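Local coordinates for protein major pepsin inhibitor 3 (Ascaris suum, PDB 1F32) that inhibits the aspartic protease pepsin, as a secreted, disulfide-containing member of the I33 family of protease inhibitors from a parasitic roundworm, at residues F76-I88 and S138-V148. Numbering follows the deposited sequence.
Sequences FVGCSVLGNKLFI and SPPPPPSFCTV
A disulfide between C79 and C146 ties the proline-rich C-terminal tail, 138-148, to the five-stranded antiparallel sheet. C79 SG meets C146 SG at 2.0 Å with a chi3 of -77°, joining strand 79-82, the first of the hairpin 79-82/85-88, to a 3-10 turn (144-146) near the end of the tail.

Two aromatic rings pack beside the bridge. The pyrrolidine of P143 lies over one face of F76, its CG 3.7 Å from the ring centroid and 9° off the normal, a CH-pi contact. F107 of helix 98-116 meets the F76 ring edge-to-face and also touches P143. F145 has its CG between the backbone N and the carbonyl carbon (chi1 58°), which turns the ring inward over the sheet although its CB does not point there. C79 SG lies at the edge of this ring, near its plane, 3.7 Å from F145 CE1, while V81 CG2 and L86 CD1 approach obliquely, the latter 3.7 Å from F145 CD1. P143 CB sits over one face of F145, so that the single proline contacts both rings.

I88 CD1 rests against the backbone of the 3-10 turn, 3.5 Å from F145 O, and P142 CB touches V77 O. No direct hydrogen bond crosses the contact; instead, one water donates to both G78 O and C146 O, each 2.8 Å away.

Across this contact the tail is thus held by one covalent link, apolar packing and a water bridge, while S144 OG hydrogen-bonds E103 of helix 98-116. Residues 118-137, which lead into the tail, are not modelled. The disulfide pins the tail covalently, and the packing of P143, F76 and F145 surrounds it with apolar groups, an aromatic ring lying against each sulfur.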
loop_
_atom_site.group_PDB
_atom_site.type_symbol
_atom_site.label_atom_id
_atom_site.label_comp_id
_atom_site.label_asym_id
_atom_site.label_seq_id
_atom_site.Cartn_x
_atom_site.Cartn_y
_atom_site.Cartn_z
ATOM N N PHE A 76 -9.831 1.639 4.956
ATOM C CA PHE A 76 -10.979 1.688 5.856
ATOM C C PHE A 76 -10.762 2.803 6.865
ATOM O O PHE A 76 -9.712 3.431 6.879
ATOM C CB PHE A 76 -11.104 0.378 6.631
ATOM C CG PHE A 76 -11.094 -0.848 5.763
ATOM C CD1 PHE A 76 -12.242 -1.256 5.093
ATOM C CD2 PHE A 76 -9.923 -1.574 5.595
ATOM C CE1 PHE A 76 -12.214 -2.381 4.258
ATOM C CE2 PHE A 76 -9.883 -2.690 4.773
ATOM C CZ PHE A 76 -11.032 -3.097 4.100
ATOM N N VAL A 77 -11.766 3.037 7.704
ATOM C CA VAL A 77 -11.652 4.042 8.747
ATOM C C VAL A 77 -10.804 3.406 9.835
ATOM O O VAL A 77 -11.230 2.446 10.488
ATOM C CB VAL A 77 -13.024 4.416 9.344
ATOM C CG1 VAL A 77 -12.828 5.307 10.574
ATOM C CG2 VAL A 77 -13.864 5.127 8.306
ATOM N N GLY A 78 -9.590 3.915 10.007
ATOM C CA GLY A 78 -8.726 3.378 11.039
ATOM C C GLY A 78 -7.565 2.552 10.529
ATOM O O GLY A 78 -6.568 2.388 11.235
ATOM N N CYS A 79 -7.676 2.017 9.312
ATOM C CA CYS A 79 -6.582 1.215 8.789
ATOM C C CYS A 79 -6.650 0.922 7.295
ATOM O O CYS A 79 -7.668 1.184 6.645
ATOM C CB CYS A 79 -6.495 -0.089 9.581
ATOM S SG CYS A 79 -7.535 -1.513 9.106
ATOM N N SER A 80 -5.550 0.398 6.757
ATOM C CA SER A 80 -5.456 0.064 5.340
ATOM C C SER A 80 -4.801 -1.295 5.113
ATOM O O SER A 80 -3.983 -1.762 5.914
ATOM C CB SER A 80 -4.629 1.116 4.578
ATOM O OG SER A 80 -5.207 2.411 4.638
ATOM N N VAL A 81 -5.174 -1.919 4.006
ATOM C CA VAL A 81 -4.605 -3.193 3.600
ATOM C C VAL A 81 -3.966 -2.929 2.236
ATOM O O VAL A 81 -4.591 -2.359 1.339
ATOM C CB VAL A 81 -5.688 -4.284 3.439
ATOM C CG1 VAL A 81 -5.044 -5.590 2.964
ATOM C CG2 VAL A 81 -6.418 -4.492 4.749
ATOM N N LEU A 82 -2.710 -3.324 2.088
ATOM C CA LEU A 82 -2.007 -3.156 0.828
ATOM C C LEU A 82 -1.421 -4.531 0.555
ATOM O O LEU A 82 -0.673 -5.077 1.379
ATOM C CB LEU A 82 -0.898 -2.114 0.955
ATOM C CG LEU A 82 -0.042 -1.901 -0.297
ATOM C CD1 LEU A 82 -0.871 -1.262 -1.388
ATOM C CD2 LEU A 82 1.153 -1.011 0.055
ATOM N N GLY A 83 -1.770 -5.090 -0.597
ATOM C CA GLY A 83 -1.303 -6.417 -0.925
ATOM C C GLY A 83 -1.943 -7.285 0.134
ATOM O O GLY A 83 -3.150 -7.235 0.362
ATOM N N ASN A 84 -1.153 -8.093 0.805
ATOM C CA ASN A 84 -1.759 -8.901 1.834
ATOM C C ASN A 84 -1.134 -8.517 3.160
ATOM O O ASN A 84 -0.835 -9.370 3.981
ATOM C CB ASN A 84 -1.577 -10.390 1.512
ATOM C CG ASN A 84 -2.276 -10.787 0.218
ATOM O OD1 ASN A 84 -3.444 -10.449 -0.001
ATOM N ND2 ASN A 84 -1.562 -11.507 -0.648
ATOM N N LYS A 85 -0.944 -7.209 3.348
ATOM C CA LYS A 85 -0.343 -6.685 4.577
ATOM C C LYS A 85 -1.248 -5.627 5.204
ATOM O O LYS A 85 -1.849 -4.823 4.505
ATOM C CB LYS A 85 1.040 -6.102 4.283
ATOM C CG LYS A 85 2.061 -7.138 3.752
ATOM C CD LYS A 85 3.443 -6.499 3.550
ATOM C CE LYS A 85 4.457 -7.433 2.877
ATOM N NZ LYS A 85 5.856 -6.827 2.828
ATOM N N LEU A 86 -1.326 -5.636 6.534
ATOM C CA LEU A 86 -2.167 -4.707 7.291
ATOM C C LEU A 86 -1.357 -3.576 7.917
ATOM O O LEU A 86 -0.285 -3.815 8.490
ATOM C CB LEU A 86 -2.903 -5.469 8.409
ATOM C CG LEU A 86 -3.578 -4.619 9.498
ATOM C CD1 LEU A 86 -4.713 -3.830 8.874
ATOM C CD2 LEU A 86 -4.115 -5.517 10.632
ATOM N N PHE A 87 -1.879 -2.353 7.800
ATOM C CA PHE A 87 -1.237 -1.161 8.352
ATOM C C PHE A 87 -2.223 -0.331 9.170
ATOM O O PHE A 87 -3.329 -0.044 8.709
ATOM C CB PHE A 87 -0.696 -0.264 7.237
ATOM C CG PHE A 87 0.297 -0.939 6.334
ATOM C CD1 PHE A 87 -0.128 -1.788 5.306
ATOM C CD2 PHE A 87 1.660 -0.758 6.536
ATOM C CE1 PHE A 87 0.803 -2.451 4.503
ATOM C CE2 PHE A 87 2.604 -1.419 5.735
ATOM C CZ PHE A 87 2.178 -2.266 4.723
ATOM N N ILE A 88 -1.805 0.067 10.370
ATOM C CA ILE A 88 -2.624 0.926 11.229
ATOM C C ILE A 88 -1.747 2.141 11.578
ATOM O O ILE A 88 -0.588 1.984 11.978
ATOM C CB ILE A 88 -3.072 0.171 12.487
ATOM C CG1 ILE A 88 -4.076 -0.920 12.086
ATOM C CG2 ILE A 88 -3.677 1.145 13.500
ATOM C CD1 ILE A 88 -4.445 -1.883 13.207
ATOM N N SER A 138 -27.358 2.625 8.057
ATOM C CA SER A 138 -26.496 2.038 9.081
ATOM C C SER A 138 -25.223 1.489 8.432
ATOM O O SER A 138 -25.105 0.286 8.201
ATOM C CB SER A 138 -27.245 0.918 9.789
ATOM O OG SER A 138 -27.758 -0.008 8.842
ATOM N N PRO A 139 -24.244 2.366 8.153
ATOM C CA PRO A 139 -22.997 1.930 7.524
ATOM C C PRO A 139 -22.269 0.861 8.312
ATOM O O PRO A 139 -22.353 0.803 9.540
ATOM C CB PRO A 139 -22.193 3.222 7.427
ATOM C CG PRO A 139 -22.638 3.967 8.654
ATOM C CD PRO A 139 -24.133 3.772 8.581
ATOM N N PRO A 140 -21.537 -0.003 7.609
ATOM C CA PRO A 140 -20.798 -1.060 8.284
ATOM C C PRO A 140 -19.674 -0.476 9.114
ATOM O O PRO A 140 -19.149 0.612 8.818
ATOM C CB PRO A 140 -20.255 -1.895 7.126
ATOM C CG PRO A 140 -20.049 -0.877 6.058
ATOM C CD PRO A 140 -21.307 -0.045 6.154
ATOM N N PRO A 141 -19.301 -1.176 10.188
ATOM C CA PRO A 141 -18.205 -0.675 11.014
ATOM C C PRO A 141 -16.959 -1.170 10.277
ATOM O O PRO A 141 -17.044 -2.081 9.456
ATOM C CB PRO A 141 -18.406 -1.421 12.320
ATOM C CG PRO A 141 -18.886 -2.747 11.848
ATOM C CD PRO A 141 -19.892 -2.387 10.782
ATOM N N PRO A 142 -15.793 -0.586 10.548
ATOM C CA PRO A 142 -14.596 -1.062 9.850
ATOM C C PRO A 142 -14.240 -2.489 10.290
ATOM O O PRO A 142 -14.690 -2.963 11.346
ATOM C CB PRO A 142 -13.535 -0.028 10.232
ATOM C CG PRO A 142 -14.021 0.499 11.542
ATOM C CD PRO A 142 -15.502 0.599 11.372
ATOM N N PRO A 143 -13.467 -3.212 9.464
ATOM C CA PRO A 143 -13.085 -4.578 9.824
ATOM C C PRO A 143 -12.506 -4.557 11.232
ATOM O O PRO A 143 -11.835 -3.594 11.614
ATOM C CB PRO A 143 -12.042 -4.943 8.766
ATOM C CG PRO A 143 -12.523 -4.190 7.559
ATOM C CD PRO A 143 -12.940 -2.833 8.140
ATOM N N SER A 144 -12.763 -5.606 12.002
ATOM C CA SER A 144 -12.268 -5.648 13.372
ATOM C C SER A 144 -10.749 -5.559 13.454
ATOM O O SER A 144 -10.208 -5.069 14.444
ATOM C CB SER A 144 -12.757 -6.913 14.085
ATOM O OG SER A 144 -12.242 -8.081 13.470
ATOM N N PHE A 145 -10.054 -6.006 12.410
ATOM C CA PHE A 145 -8.603 -5.950 12.442
ATOM C C PHE A 145 -8.041 -4.530 12.396
ATOM O O PHE A 145 -6.843 -4.326 12.587
ATOM C CB PHE A 145 -7.989 -6.824 11.334
ATOM C CG PHE A 145 -8.415 -6.465 9.929
ATOM C CD1 PHE A 145 -8.136 -5.216 9.390
ATOM C CD2 PHE A 145 -9.039 -7.414 9.126
ATOM C CE1 PHE A 145 -8.468 -4.912 8.070
ATOM C CE2 PHE A 145 -9.374 -7.126 7.808
ATOM C CZ PHE A 145 -9.087 -5.871 7.277
ATOM N N CYS A 146 -8.900 -3.545 12.158
ATOM C CA CYS A 146 -8.455 -2.160 12.130
ATOM C C CYS A 146 -8.196 -1.653 13.552
ATOM O O CYS A 146 -7.636 -0.580 13.732
ATOM C CB CYS A 146 -9.508 -1.275 11.473
ATOM S SG CYS A 146 -9.428 -1.034 9.661
ATOM N N THR A 147 -8.605 -2.431 14.549
ATOM C CA THR A 147 -8.416 -2.053 15.952
ATOM C C THR A 147 -7.278 -2.798 16.663
ATOM O O THR A 147 -7.226 -4.025 16.657
ATOM C CB THR A 147 -9.717 -2.264 16.757
ATOM O OG1 THR A 147 -10.737 -1.410 16.228
ATOM C CG2 THR A 147 -9.499 -1.928 18.244
ATOM N N VAL A 148 -6.377 -2.029 17.275
ATOM C CA VAL A 148 -5.218 -2.549 18.013
ATOM C C VAL A 148 -4.238 -3.362 17.163
ATOM O O VAL A 148 -4.603 -3.934 16.131
ATOM C CB VAL A 148 -5.660 -3.403 19.245
ATOM C CG1 VAL A 148 -5.506 -4.894 18.957
ATOM C CG2 VAL A 148 -4.840 -3.008 20.466
HETATM O O HOH W 1 -7.156 2.169 13.963
#